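Local atomic coordinates of chemotactic transducer PctC (Pseudomonas aeruginosa, PDB entry 5LTV), a protein that senses amino acids and related compounds such as gamma-amino-butanoic acid through its ligand-binding domain, probably passing the signal across the membrane to steer chemotaxis. Residues Ser51-Arg56 with Lys244-Val249; His58-Leu63 with Met151-Arg156; Ala76-Gln81 with Val94-Ala99. All coordinates share one frame; numbering follows the deposited sequence.

Interaction 1 of 3, residues Ser51-Arg56 with Lys244-Val249; sequences SWLEGR and KGLPGV. With SO4 (sulfate ion), chain J.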
ATOM      1  N   SER A  51     -11.649   3.788  -2.323  1.00 32.34           N
ATOM      2  CA  SER A  51     -11.658   5.218  -2.010  1.00 32.53           C
ATOM      3  C   SER A  51     -10.578   5.570  -0.999  1.00 30.64           C
ATOM      4  O   SER A  51      -9.886   6.587  -1.139  1.00 30.57           O
ATOM      5  CB  SER A  51     -13.025   5.647  -1.467  1.00 32.20           C
ATOM      6  OG  SER A  51     -13.950   5.786  -2.495  1.00 31.92           O
ATOM      7  N   TRP A  52     -10.427   4.746   0.037  1.00 29.23           N
ATOM      8  CA  TRP A  52      -9.434   5.044   1.058  1.00 26.92           C
ATOM      9  C   TRP A  52      -8.030   5.056   0.473  1.00 27.69           C
ATOM     10  O   TRP A  52      -7.286   6.020   0.669  1.00 26.30           O
ATOM     11  CB  TRP A  52      -9.538   4.035   2.191  1.00 27.92           C
ATOM     12  CG  TRP A  52      -8.841   4.455   3.471  1.00 24.74           C
ATOM     13  CD1 TRP A  52      -9.420   5.024   4.553  1.00 23.25           C
ATOM     14  CD2 TRP A  52      -7.458   4.272   3.801  1.00 25.55           C
ATOM     15  NE1 TRP A  52      -8.486   5.234   5.543  1.00 29.10           N
ATOM     16  CE2 TRP A  52      -7.270   4.779   5.109  1.00 25.99           C
ATOM     17  CE3 TRP A  52      -6.354   3.739   3.118  1.00 25.71           C
ATOM     18  CZ2 TRP A  52      -6.019   4.777   5.748  1.00 21.80           C
ATOM     19  CZ3 TRP A  52      -5.117   3.750   3.748  1.00 27.95           C
ATOM     20  CH2 TRP A  52      -4.958   4.249   5.068  1.00 24.58           C
ATOM     21  N   LEU A  53      -7.641   3.983  -0.231  1.00 32.30           N
ATOM     22  CA  LEU A  53      -6.322   3.921  -0.895  1.00 29.20           C
ATOM     23  C   LEU A  53      -6.144   5.047  -1.924  1.00 29.36           C
ATOM     24  O   LEU A  53      -5.060   5.643  -2.022  1.00 29.99           O
ATOM     25  CB  LEU A  53      -6.155   2.548  -1.572  1.00 26.99           C
ATOM     26  CG  LEU A  53      -6.052   1.312  -0.631  1.00 27.26           C
ATOM     27  CD1 LEU A  53      -6.169  -0.035  -1.347  1.00 26.01           C
ATOM     28  CD2 LEU A  53      -4.719   1.420   0.098  1.00 27.70           C
ATOM     29  N   GLU A  54      -7.200   5.362  -2.691  1.00 24.08           N
ATOM     30  CA  GLU A  54      -7.069   6.407  -3.709  1.00 25.80           C
ATOM     31  C   GLU A  54      -6.751   7.762  -3.082  1.00 27.02           C
ATOM     32  O   GLU A  54      -5.938   8.523  -3.626  1.00 23.42           O
ATOM     33  CB  GLU A  54      -8.335   6.487  -4.573  1.00 29.10           C
ATOM     34  CG  GLU A  54      -8.365   5.364  -5.657  1.00 33.61           C
ATOM     35  CD  GLU A  54      -9.610   5.346  -6.573  1.00 37.64           C
ATOM     36  OE1 GLU A  54     -10.681   5.866  -6.203  1.00 38.87           O
ATOM     37  OE2 GLU A  54      -9.506   4.764  -7.669  1.00 43.86           O
ATOM     38  N   GLY A  55      -7.366   8.069  -1.927  1.00 23.03           N
ATOM     39  CA  GLY A  55      -7.046   9.302  -1.224  1.00 22.46           C
ATOM     40  C   GLY A  55      -5.583   9.345  -0.816  1.00 28.73           C
ATOM     41  O   GLY A  55      -4.899  10.362  -1.001  1.00 29.66           O
ATOM     42  N   ARG A  56      -5.071   8.224  -0.294  1.00 26.41           N
ATOM     43  CA  ARG A  56      -3.649   8.172   0.026  1.00 27.34           C
ATOM     44  C   ARG A  56      -2.788   8.323  -1.233  1.00 27.98           C
ATOM     45  O   ARG A  56      -1.790   9.053  -1.233  1.00 30.51           O
ATOM     46  CB  ARG A  56      -3.349   6.868   0.783  1.00 26.70           C
ATOM     47  CG  ARG A  56      -3.256   7.094   2.287  1.00 24.74           C
ATOM     48  CD  ARG A  56      -4.586   7.689   2.846  1.00 26.86           C
ATOM     49  NE  ARG A  56      -4.557   7.770   4.298  1.00 28.18           N
ATOM     50  CZ  ARG A  56      -5.622   7.931   5.069  1.00 27.89           C
ATOM     51  NH1 ARG A  56      -6.844   8.004   4.548  1.00 25.40           N
ATOM     52  NH2 ARG A  56      -5.451   7.969   6.383  1.00 26.22           N
ATOM     53  N   LYS A 244     -11.140  -1.949  -7.680  0.52 45.20           N
ATOM     54  CA  LYS A 244     -10.911  -1.124  -8.848  0.52 44.76           C
ATOM     55  C   LYS A 244      -9.973   0.023  -8.492  0.52 43.91           C
ATOM     56  O   LYS A 244      -9.831   0.399  -7.323  0.52 43.38           O
ATOM     57  CB  LYS A 244     -12.234  -0.570  -9.380  0.52 45.84           C
ATOM     58  CG  LYS A 244     -13.340  -1.612  -9.626  0.52 47.14           C
ATOM     59  CD  LYS A 244     -14.639  -0.940 -10.103  0.52 47.46           C
ATOM     60  CE  LYS A 244     -14.494  -0.410 -11.529  0.52 49.31           C
ATOM     61  NZ  LYS A 244     -15.267   0.854 -11.770  0.52 48.93           N
ATOM     62  N   GLY A 245      -9.320   0.570  -9.518  1.00 43.59           N
ATOM     63  CA  GLY A 245      -8.544   1.786  -9.393  1.00 43.35           C
ATOM     64  C   GLY A 245      -7.122   1.637  -8.892  1.00 46.46           C
ATOM     65  O   GLY A 245      -6.443   2.657  -8.721  1.00 51.31           O
ATOM     66  N   LEU A 246      -6.643   0.419  -8.657  1.00 43.28           N
ATOM     67  CA  LEU A 246      -5.304   0.321  -8.085  1.00 40.35           C
ATOM     68  C   LEU A 246      -4.264   0.139  -9.170  1.00 45.83           C
ATOM     69  O   LEU A 246      -4.428  -0.730 -10.030  1.00 47.34           O
ATOM     70  CB  LEU A 246      -5.210  -0.829  -7.102  1.00 37.29           C
ATOM     71  CG  LEU A 246      -6.304  -0.843  -6.017  1.00 36.00           C
ATOM     72  CD1 LEU A 246      -6.066  -1.953  -5.014  1.00 30.41           C
ATOM     73  CD2 LEU A 246      -6.432   0.528  -5.380  1.00 36.58           C
ATOM     74  N   PRO A 247      -3.171   0.912  -9.151  1.00 45.14           N
ATOM     75  CA  PRO A 247      -2.242   0.894 -10.289  1.00 44.79           C
ATOM     76  C   PRO A 247      -1.348  -0.334 -10.249  1.00 48.27           C
ATOM     77  O   PRO A 247      -0.723  -0.625  -9.229  1.00 49.75           O
ATOM     78  CB  PRO A 247      -1.424   2.171 -10.101  1.00 40.14           C
ATOM     79  CG  PRO A 247      -1.393   2.357  -8.594  1.00 35.87           C
ATOM     80  CD  PRO A 247      -2.726   1.834  -8.083  1.00 36.02           C
ATOM     81  N   GLY A 248      -1.279  -1.039 -11.376  1.00 48.06           N
ATOM     82  CA  GLY A 248      -0.315  -2.103 -11.545  1.00 49.64           C
ATOM     83  C   GLY A 248      -0.620  -3.405 -10.840  1.00 49.76           C
ATOM     84  O   GLY A 248       0.213  -4.311 -10.869  1.00 54.17           O
ATOM     85  N   VAL A 249      -1.775  -3.540 -10.194  1.00 45.53           N
ATOM     86  CA  VAL A 249      -2.087  -4.735  -9.415  1.00 44.05           C
ATOM     87  C   VAL A 249      -3.534  -5.124  -9.667  1.00 47.50           C
ATOM     88  O   VAL A 249      -4.363  -4.309 -10.084  1.00 50.10           O
ATOM     89  CB  VAL A 249      -1.866  -4.536  -7.891  1.00 40.47           C
ATOM     90  CG1 VAL A 249      -0.406  -4.244  -7.565  1.00 35.63           C
ATOM     91  CG2 VAL A 249      -2.772  -3.416  -7.350  1.00 39.71           C
TER
HETATM   92  S   SO4 J 303      -8.491   8.024   8.175  1.00 67.22           S
HETATM   93  O1  SO4 J 303      -8.623   6.554   8.294  1.00 67.07           O
HETATM   94  O2  SO4 J 303      -9.565   8.711   8.897  1.00 66.70           O
HETATM   95  O3  SO4 J 303      -8.601   8.421   6.764  1.00 67.08           O
HETATM   96  O4  SO4 J 303      -7.218   8.490   8.724  1.00 65.26           O

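Interaction 2 of 3, residues His58-Leu63 with Met151-Arg156; sequences HLVEGL and MSLPVR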
ATOM      1  N   HIS A  58      -3.504  10.034  -3.910  1.00 23.90           N
ATOM      2  CA  HIS A  58      -3.534  11.426  -4.317  1.00 24.61           C
ATOM      3  C   HIS A  58      -2.554  12.246  -3.497  1.00 25.56           C
ATOM      4  O   HIS A  58      -1.877  13.137  -4.030  1.00 21.90           O
ATOM      5  CB  HIS A  58      -4.958  11.979  -4.173  1.00 27.42           C
ATOM      6  CG  HIS A  58      -5.961  11.284  -5.045  1.00 31.09           C
ATOM      7  ND1 HIS A  58      -7.316  11.311  -4.795  1.00 31.97           N
ATOM      8  CD2 HIS A  58      -5.798  10.546  -6.175  1.00 31.13           C
ATOM      9  CE1 HIS A  58      -7.944  10.610  -5.725  1.00 34.33           C
ATOM     10  NE2 HIS A  58      -7.045  10.129  -6.567  1.00 33.44           N
ATOM     11  N   LEU A  59      -2.473  11.963  -2.193  1.00 21.60           N
ATOM     12  CA  LEU A  59      -1.569  12.723  -1.338  1.00 27.88           C
ATOM     13  C   LEU A  59      -0.130  12.485  -1.750  1.00 26.32           C
ATOM     14  O   LEU A  59       0.684  13.415  -1.755  1.00 28.79           O
ATOM     15  CB  LEU A  59      -1.794  12.369   0.147  1.00 26.99           C
ATOM     16  CG  LEU A  59      -3.090  12.968   0.729  1.00 28.83           C
ATOM     17  CD1 LEU A  59      -3.452  12.341   2.095  1.00 26.28           C
ATOM     18  CD2 LEU A  59      -3.004  14.509   0.821  1.00 28.26           C
ATOM     19  N   VAL A  60       0.192  11.241  -2.134  1.00 28.44           N
ATOM     20  CA  VAL A  60       1.558  10.910  -2.549  1.00 26.83           C
ATOM     21  C   VAL A  60       1.862  11.546  -3.899  1.00 27.59           C
ATOM     22  O   VAL A  60       2.940  12.141  -4.106  1.00 29.52           O
ATOM     23  CB  VAL A  60       1.746   9.376  -2.550  1.00 29.00           C
ATOM     24  CG1 VAL A  60       3.060   8.981  -3.147  1.00 26.20           C
ATOM     25  CG2 VAL A  60       1.657   8.854  -1.098  1.00 27.97           C
ATOM     26  N   GLU A  61       0.879  11.518  -4.801  1.00 22.50           N
ATOM     27  CA  GLU A  61       1.002  12.257  -6.040  1.00 23.57           C
ATOM     28  C   GLU A  61       1.243  13.734  -5.771  1.00 25.53           C
ATOM     29  O   GLU A  61       2.057  14.375  -6.459  1.00 23.06           O
ATOM     30  CB  GLU A  61      -0.252  12.084  -6.906  1.00 25.07           C
ATOM     31  CG  GLU A  61      -0.237  10.840  -7.732  1.00 34.38           C
ATOM     32  CD  GLU A  61      -1.617  10.220  -7.972  1.00 45.95           C
ATOM     33  OE1 GLU A  61      -1.674   9.052  -8.428  1.00 50.29           O
ATOM     34  OE2 GLU A  61      -2.659  10.879  -7.736  1.00 46.76           O
ATOM     35  N   GLY A  62       0.527  14.307  -4.799  1.00 21.99           N
ATOM     36  CA  GLY A  62       0.690  15.737  -4.568  1.00 21.77           C
ATOM     37  C   GLY A  62       2.016  16.066  -3.914  1.00 27.80           C
ATOM     38  O   GLY A  62       2.554  17.174  -4.090  1.00 26.26           O
ATOM     39  N   LEU A  63       2.572  15.106  -3.151  1.00 26.72           N
ATOM     40  CA  LEU A  63       3.881  15.288  -2.537  1.00 22.83           C
ATOM     41  C   LEU A  63       4.944  15.367  -3.615  1.00 24.15           C
ATOM     42  O   LEU A  63       5.825  16.223  -3.575  1.00 28.52           O
ATOM     43  CB  LEU A  63       4.187  14.135  -1.561  1.00 21.69           C
ATOM     44  CG  LEU A  63       5.622  14.070  -0.979  1.00 22.35           C
ATOM     45  CD1 LEU A  63       6.063  15.395  -0.389  1.00 20.94           C
ATOM     46  CD2 LEU A  63       5.723  13.010   0.145  1.00 23.97           C
ATOM     47  N   MET A 151       3.198   3.589  -1.040  1.00 29.22           N
ATOM     48  CA  MET A 151       2.903   4.136  -2.345  1.00 24.08           C
ATOM     49  C   MET A 151       4.052   5.042  -2.720  1.00 25.21           C
ATOM     50  O   MET A 151       4.419   5.919  -1.931  1.00 27.10           O
ATOM     51  CB  MET A 151       1.608   4.911  -2.289  1.00 24.85           C
ATOM     52  CG  MET A 151       0.419   4.030  -2.192  1.00 26.50           C
ATOM     53  SD  MET A 151      -0.984   4.955  -1.506  1.00 32.81           S
ATOM     54  CE  MET A 151      -2.268   3.662  -1.485  1.00 29.46           C
ATOM     55  N   SER A 152       4.650   4.821  -3.898  1.00 24.77           N
ATOM     56  CA  SER A 152       5.898   5.517  -4.243  1.00 27.84           C
ATOM     57  C   SER A 152       5.922   5.887  -5.725  1.00 29.31           C
ATOM     58  O   SER A 152       5.264   5.247  -6.558  1.00 22.82           O
ATOM     59  CB  SER A 152       7.160   4.673  -3.900  1.00 24.45           C
ATOM     60  OG  SER A 152       7.196   3.416  -4.621  1.00 26.64           O
ATOM     61  N   LEU A 153       6.673   6.944  -6.042  1.00 26.51           N
ATOM     62  CA  LEU A 153       6.788   7.373  -7.424  1.00 28.13           C
ATOM     63  C   LEU A 153       8.026   8.244  -7.594  1.00 28.41           C
ATOM     64  O   LEU A 153       8.418   8.955  -6.661  1.00 27.03           O
ATOM     65  CB  LEU A 153       5.530   8.126  -7.900  1.00 34.13           C
ATOM     66  CG  LEU A 153       4.745   9.237  -7.182  1.00 34.02           C
ATOM     67  CD1 LEU A 153       5.415   9.876  -5.983  1.00 32.39           C
ATOM     68  CD2 LEU A 153       4.347  10.298  -8.207  1.00 29.87           C
ATOM     69  N   PRO A 154       8.640   8.232  -8.785  1.00 28.58           N
ATOM     70  CA  PRO A 154       9.801   9.095  -9.034  1.00 26.78           C
ATOM     71  C   PRO A 154       9.422  10.556  -8.948  1.00 26.33           C
ATOM     72  O   PRO A 154       8.284  10.938  -9.211  1.00 33.41           O
ATOM     73  CB  PRO A 154      10.229   8.722 -10.456  1.00 28.51           C
ATOM     74  CG  PRO A 154       9.507   7.353 -10.712  1.00 31.35           C
ATOM     75  CD  PRO A 154       8.209   7.509 -10.000  1.00 27.07           C
ATOM     76  N   VAL A 155      10.391  11.367  -8.530  1.00 29.75           N
ATOM     77  CA  VAL A 155      10.314  12.833  -8.498  1.00 28.94           C
ATOM     78  C   VAL A 155      11.444  13.383  -9.360  1.00 31.12           C
ATOM     79  O   VAL A 155      12.626  13.105  -9.100  1.00 31.67           O
ATOM     80  CB  VAL A 155      10.443  13.374  -7.059  1.00 30.55           C
ATOM     81  CG1 VAL A 155      10.252  14.919  -7.023  1.00 27.21           C
ATOM     82  CG2 VAL A 155       9.459  12.663  -6.134  1.00 30.65           C
ATOM     83  N   ARG A 156      11.092  14.137 -10.392  0.57 30.89           N
ATOM     84  CA  ARG A 156      12.066  14.832 -11.218  0.57 30.67           C
ATOM     85  C   ARG A 156      11.960  16.331 -10.947  0.57 31.58           C
ATOM     86  O   ARG A 156      10.900  16.835 -10.567  0.57 31.00           O
ATOM     87  CB  ARG A 156      11.859  14.538 -12.722  0.57 29.24           C
ATOM     88  CG  ARG A 156      12.281  13.116 -13.187  0.57 29.34           C
ATOM     89  CD  ARG A 156      11.859  12.831 -14.646  0.57 31.42           C
ATOM     90  NE  ARG A 156      12.220  11.477 -15.121  0.57 32.50           N
ATOM     91  CZ  ARG A 156      11.481  10.379 -14.936  0.57 29.95           C
ATOM     92  NH1 ARG A 156      10.324  10.438 -14.285  0.57 26.90           N
ATOM     93  NH2 ARG A 156      11.904   9.215 -15.400  0.57 34.85           N
TER

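Interaction 3 of 3, residues Ala76-Gln81 with Val94-Ala99; sequences ANIARQ and VYLGEA. With ABU (gamma-amino-butanoic acid), chain H.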
ATOM      1  N   ALA A  76      16.960  21.434   3.365  1.00 33.35           N
ATOM      2  CA  ALA A  76      16.103  22.161   4.287  1.00 33.55           C
ATOM      3  C   ALA A  76      14.729  22.410   3.671  1.00 35.66           C
ATOM      4  O   ALA A  76      13.708  22.298   4.356  1.00 44.23           O
ATOM      5  CB  ALA A  76      16.789  23.467   4.688  1.00 32.85           C
ATOM      6  N   ASN A  77      14.681  22.700   2.368  1.00 34.19           N
ATOM      7  CA  ASN A  77      13.404  22.910   1.695  1.00 31.41           C
ATOM      8  C   ASN A  77      12.602  21.614   1.552  1.00 34.48           C
ATOM      9  O   ASN A  77      11.364  21.634   1.662  1.00 33.37           O
ATOM     10  CB  ASN A  77      13.626  23.538   0.330  1.00 31.88           C
ATOM     11  CG  ASN A  77      14.076  24.958   0.436  1.00 41.81           C
ATOM     12  OD1 ASN A  77      13.915  25.581   1.486  1.00 49.82           O
ATOM     13  ND2 ASN A  77      14.631  25.503  -0.656  1.00 40.74           N
ATOM     14  N   ILE A  78      13.284  20.496   1.271  1.00 32.15           N
ATOM     15  CA  ILE A  78      12.615  19.205   1.189  1.00 33.56           C
ATOM     16  C   ILE A  78      12.022  18.835   2.549  1.00 31.40           C
ATOM     17  O   ILE A  78      10.871  18.390   2.646  1.00 29.88           O
ATOM     18  CB  ILE A  78      13.600  18.124   0.690  1.00 31.65           C
ATOM     19  CG1 ILE A  78      13.808  18.221  -0.814  1.00 23.94           C
ATOM     20  CG2 ILE A  78      13.109  16.705   1.012  1.00 27.19           C
ATOM     21  CD1 ILE A  78      15.142  17.602  -1.260  1.00 23.92           C
ATOM     22  N   ALA A  79      12.808  19.017   3.618  1.00 29.55           N
ATOM     23  CA  ALA A  79      12.333  18.644   4.946  1.00 29.97           C
ATOM     24  C   ALA A  79      11.131  19.487   5.340  1.00 30.06           C
ATOM     25  O   ALA A  79      10.164  18.969   5.903  1.00 30.80           O
ATOM     26  CB  ALA A  79      13.453  18.787   5.968  1.00 24.82           C
ATOM     27  N   ARG A  80      11.159  20.774   4.990  1.00 31.05           N
ATOM     28  CA  ARG A  80      10.057  21.682   5.302  1.00 32.68           C
ATOM     29  C   ARG A  80       8.782  21.216   4.628  1.00 27.94           C
ATOM     30  O   ARG A  80       7.736  21.121   5.272  1.00 29.11           O
ATOM     31  CB  ARG A  80      10.415  23.117   4.882  1.00 40.04           C
ATOM     32  CG  ARG A  80       9.591  24.226   5.538  1.00 51.45           C
ATOM     33  CD  ARG A  80      10.134  25.639   5.252  1.00 60.62           C
ATOM     34  NE  ARG A  80       9.982  25.974   3.842  1.00 72.89           N
ATOM     35  CZ  ARG A  80       9.269  26.997   3.380  1.00 77.36           C
ATOM     36  NH1 ARG A  80       8.659  27.821   4.227  1.00 78.84           N
ATOM     37  NH2 ARG A  80       9.173  27.200   2.068  1.00 81.27           N
ATOM     38  N   GLN A  81       8.854  20.898   3.328  1.00 25.34           N
ATOM     39  CA  GLN A  81       7.702  20.330   2.618  1.00 26.46           C
ATOM     40  C   GLN A  81       7.191  19.032   3.280  1.00 27.43           C
ATOM     41  O   GLN A  81       5.980  18.844   3.434  1.00 23.56           O
ATOM     42  CB  GLN A  81       8.094  20.097   1.153  1.00 33.99           C
ATOM     43  CG  GLN A  81       7.103  20.577   0.124  1.00 33.58           C
ATOM     44  CD  GLN A  81       6.871  22.088   0.133  1.00 30.51           C
ATOM     45  OE1 GLN A  81       7.761  22.886   0.463  1.00 28.13           O
ATOM     46  NE2 GLN A  81       5.643  22.491  -0.230  1.00 27.22           N
ATOM     47  N   VAL A  94       6.104   9.695   5.548  1.00 24.41           N
ATOM     48  CA  VAL A  94       6.375  10.083   4.176  1.00 22.80           C
ATOM     49  C   VAL A  94       7.868  10.343   4.083  1.00 25.42           C
ATOM     50  O   VAL A  94       8.536  10.630   5.091  1.00 22.05           O
ATOM     51  CB  VAL A  94       5.563  11.325   3.723  1.00 23.90           C
ATOM     52  CG1 VAL A  94       4.099  11.015   3.708  1.00 18.67           C
ATOM     53  CG2 VAL A  94       5.840  12.528   4.653  1.00 23.52           C
ATOM     54  N   TYR A  95       8.399  10.227   2.858  1.00 25.19           N
ATOM     55  CA  TYR A  95       9.848  10.256   2.731  1.00 27.82           C
ATOM     56  C   TYR A  95      10.275  10.404   1.279  1.00 27.06           C
ATOM     57  O   TYR A  95       9.534  10.088   0.345  1.00 26.55           O
ATOM     58  CB  TYR A  95      10.518   9.026   3.347  1.00 27.68           C
ATOM     59  CG  TYR A  95       9.857   7.677   3.158  1.00 28.40           C
ATOM     60  CD1 TYR A  95       8.899   7.220   4.065  1.00 30.15           C
ATOM     61  CD2 TYR A  95      10.260   6.803   2.127  1.00 25.29           C
ATOM     62  CE1 TYR A  95       8.308   5.941   3.922  1.00 30.04           C
ATOM     63  CE2 TYR A  95       9.692   5.519   1.990  1.00 20.00           C
ATOM     64  CZ  TYR A  95       8.719   5.099   2.890  1.00 28.08           C
ATOM     65  OH  TYR A  95       8.138   3.849   2.783  1.00 28.73           O
ATOM     66  N   LEU A  96      11.499  10.901   1.128  1.00 25.53           N
ATOM     67  CA  LEU A  96      12.168  11.080  -0.152  1.00 23.73           C
ATOM     68  C   LEU A  96      13.523  10.401  -0.062  1.00 26.18           C
ATOM     69  O   LEU A  96      14.352  10.777   0.773  1.00 25.71           O
ATOM     70  CB  LEU A  96      12.348  12.566  -0.488  1.00 20.25           C
ATOM     71  CG  LEU A  96      13.199  12.867  -1.746  1.00 27.72           C
ATOM     72  CD1 LEU A  96      12.424  12.572  -3.040  1.00 20.38           C
ATOM     73  CD2 LEU A  96      13.636  14.332  -1.736  1.00 26.92           C
ATOM     74  N   GLY A  97      13.752   9.406  -0.918  1.00 28.67           N
ATOM     75  CA  GLY A  97      15.060   8.823  -1.076  1.00 25.43           C
ATOM     76  C   GLY A  97      15.649   9.489  -2.298  1.00 29.06           C
ATOM     77  O   GLY A  97      15.039   9.480  -3.371  1.00 30.35           O
ATOM     78  N   GLU A  98      16.820  10.116  -2.119  1.00 29.30           N
ATOM     79  CA  GLU A  98      17.462  10.909  -3.169  1.00 30.54           C
ATOM     80  C   GLU A  98      18.443  10.075  -3.988  1.00 26.28           C
ATOM     81  O   GLU A  98      19.171   9.253  -3.445  1.00 29.33           O
ATOM     82  CB  GLU A  98      18.174  12.131  -2.567  1.00 34.54           C
ATOM     83  CG  GLU A  98      17.192  13.196  -2.087  1.00 40.97           C
ATOM     84  CD  GLU A  98      17.846  14.441  -1.528  1.00 49.35           C
ATOM     85  OE1 GLU A  98      17.504  14.841  -0.390  1.00 49.30           O
ATOM     86  OE2 GLU A  98      18.668  15.065  -2.239  1.00 55.82           O
ATOM     87  N   ALA A  99      18.492  10.345  -5.295  1.00 25.69           N
ATOM     88  CA  ALA A  99      19.287   9.539  -6.230  1.00 23.29           C
ATOM     89  C   ALA A  99      20.783   9.818  -6.106  1.00 27.20           C
ATOM     90  O   ALA A  99      21.593   8.893  -6.219  1.00 34.57           O
ATOM     91  CB  ALA A  99      18.824   9.817  -7.659  1.00 22.34           C
TER
HETATM   92  N   ABU H 301       9.262   4.344   6.808  1.00 24.73           N
HETATM   93  CD  ABU H 301       9.885   3.050   6.414  1.00 30.77           C
HETATM   94  CB  ABU H 301      11.187   3.235   5.681  1.00 34.52           C
HETATM   95  CG  ABU H 301      11.248   2.491   4.358  1.00 34.34           C
HETATM   96  C   ABU H 301      11.981   1.166   4.236  1.00 34.99           C
HETATM   97  O   ABU H 301      11.553   0.184   4.894  1.00 31.59           O
HETATM   98  OXT ABU H 301      12.942   1.098   3.421  1.00 35.06           O

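Interaction 1 of 3, residues Ser51-Arg56 with Lys244-Val249
Glu54 brings OE2 of its carboxylate against Gly245, 3.6 Å from Gly245 CA, while on another side of the same helix Trp52 and Arg56 lay their flat groups over one another. This is the double-Cache fold: the long helix 34-68 runs past two antiparallel sheets, and residues 244-249 form the loop between two strands of the second one. Arg56 NH1 sits 3.2 Å above one face of the Trp52 indole, offset toward the rim, and Trp52 CZ2 in turn lies over the centre of the guanidinium. At their edges a sulfate ion, probably from the crystallisation liquor, is near the plane of both groups. Trp52 NE1 donates to SO4 O1 at 3.1 Å, almost straight at 168°. Arg56 NH1 reaches SO4 O3 at 2.9 Å; NH2 bonds SO4 O4 and, weakly, O3 as well. Trp52 has CG anti to the backbone N (chi1 -164°), which swings the indole under the guanidinium of Arg56, one turn later, and helix 171-178 packs against the indole through Thr173, Leu174 and Ile177. Arg56 NE is taken up by Asn90 O.

The loop folds as a type II turn from Leu246 to Val249, with Pro247 and Gly248 at its corners. Gly245 has a positive phi, and with no side chain there the carboxylate comes in against its CA. No hydrogen bond crosses between helix and loop; Glu54 OE2 is instead held by Gln50 NE2, one turn back on its own helix. Beneath this polar fringe the leucines make the apolar part of the touch, their side chains crossing at a slant: Leu53 CD1 stands 4.1 Å from Leu246 CD2, and about as far from Leu246 CD1.

Interaction 2 of 3, residues His58-Leu63 with Met151-Arg156
Val60 drives both of its methyl branches against the strand that carries Met151 and Leu153, and this is where the contact is tight. In the ligand-binding module of the double-Cache fold, helix 34-68 packs on one face of an antiparallel sheet; here its segment 58-63 runs nearly alongside segment 151-156, the axes 8.6 Å apart at their closest and crossing at -27°. With CG1 anti to its backbone N (chi1 172°), Val60 sends that methyl into the corner between two residues of the strand. Val60 CG1 is 3.6 Å from Met151 O on one hand and 3.8 Å from Leu153 CD1 on the other. The second methyl, Val60 CG2, covers the root of the methionine, 4.1 Å from Met151 CB. Beyond CG the methionine chain is extended and leaves Val60 behind, running along the helix toward its earlier turns. Phe91 and Leu133 also touch Val60 and help to bury it.

Toward solvent the fit slackens. Glu61 starts its side chain away from the strand, and the approach that remains is backbone to methyl, Glu61 CA to Leu153 CD2 at 4.4 Å. No hydrogen bond joins helix and strand: Met151 and Leu153 spend their backbone bonds on Gly167 and Ala165 of the neighbouring strand. Ser152, between them, faces the other side of the sheet, where its OG bonds to Trp123 O, a residue of the pocket for gamma-amino-butanoic acid. Leu153 has an unusual shape, perhaps strained, with CG lodged between the backbone N and the carbonyl carbon and chi2 near eclipsed at 13°. It slides past Val60 in the opposite direction, and Leu153 CD1 ends 3.8 Å from Val60 O.

Interaction 3 of 3, residues Ala76-Gln81 with Val94-Ala99
Ile78 and Leu96 meet at about a right angle, the isoleucine coming down from helix 75-82 and the leucine standing up from strand 93-98. One methyl of the leucine does the touching: Leu96 CD2 sits 3.6 Å from Ile78 CD1 and 3.7 Å from Ile78 CG2. Leu96 places its CG anti to the backbone N (chi1 173°), which puts that methyl within the fork of the isoleucine. Ile78 and Glu98 point at each other from opposite directions, the extended glutamate chain laying Glu98 OE1 3.7 Å from Ile78 CD1. OE1 also lies close to Glu75 OE2, a like charge that might raise the affinity of one carboxylate for a proton. The contact puts a short helix on one face of the antiparallel sheet of the ligand-binding Cache module, while the pocket occupies the other. Tyr95, between Val94 and Leu96, points to that far face. Bound gamma-amino-butanoic acid lies over its ring through CB, and the ligand amine N comes 3.4 Å from Tyr95 CE1. Trp123 meets the tyrosine edge-to-face, and Asp168 OD2 is hydrogen-bonded to both Tyr95 OH and the ligand.

Interactions 1 and 2 share helix 34-68 and touch directly, the Met151 CE methyl lying 3.5 Å from Leu53 O; interaction 1 sets the helix against a loop of the second sheet, interaction 2 against the ligand-binding sheet. Interaction 3 brings the following helix to that same sheet, where Val155 CG2 comes 4.3 Å from Leu96 CD1. Interaction 1 is the surface contact, mixing a leucine pair with a carboxylate and, at its back, a bound anion. Interaction 2 is partly buried and made of aliphatic packing, while interaction 3 is buried, lies next to the ligand pocket, and admits one carboxylate. None has a hydrogen bond between its two segments.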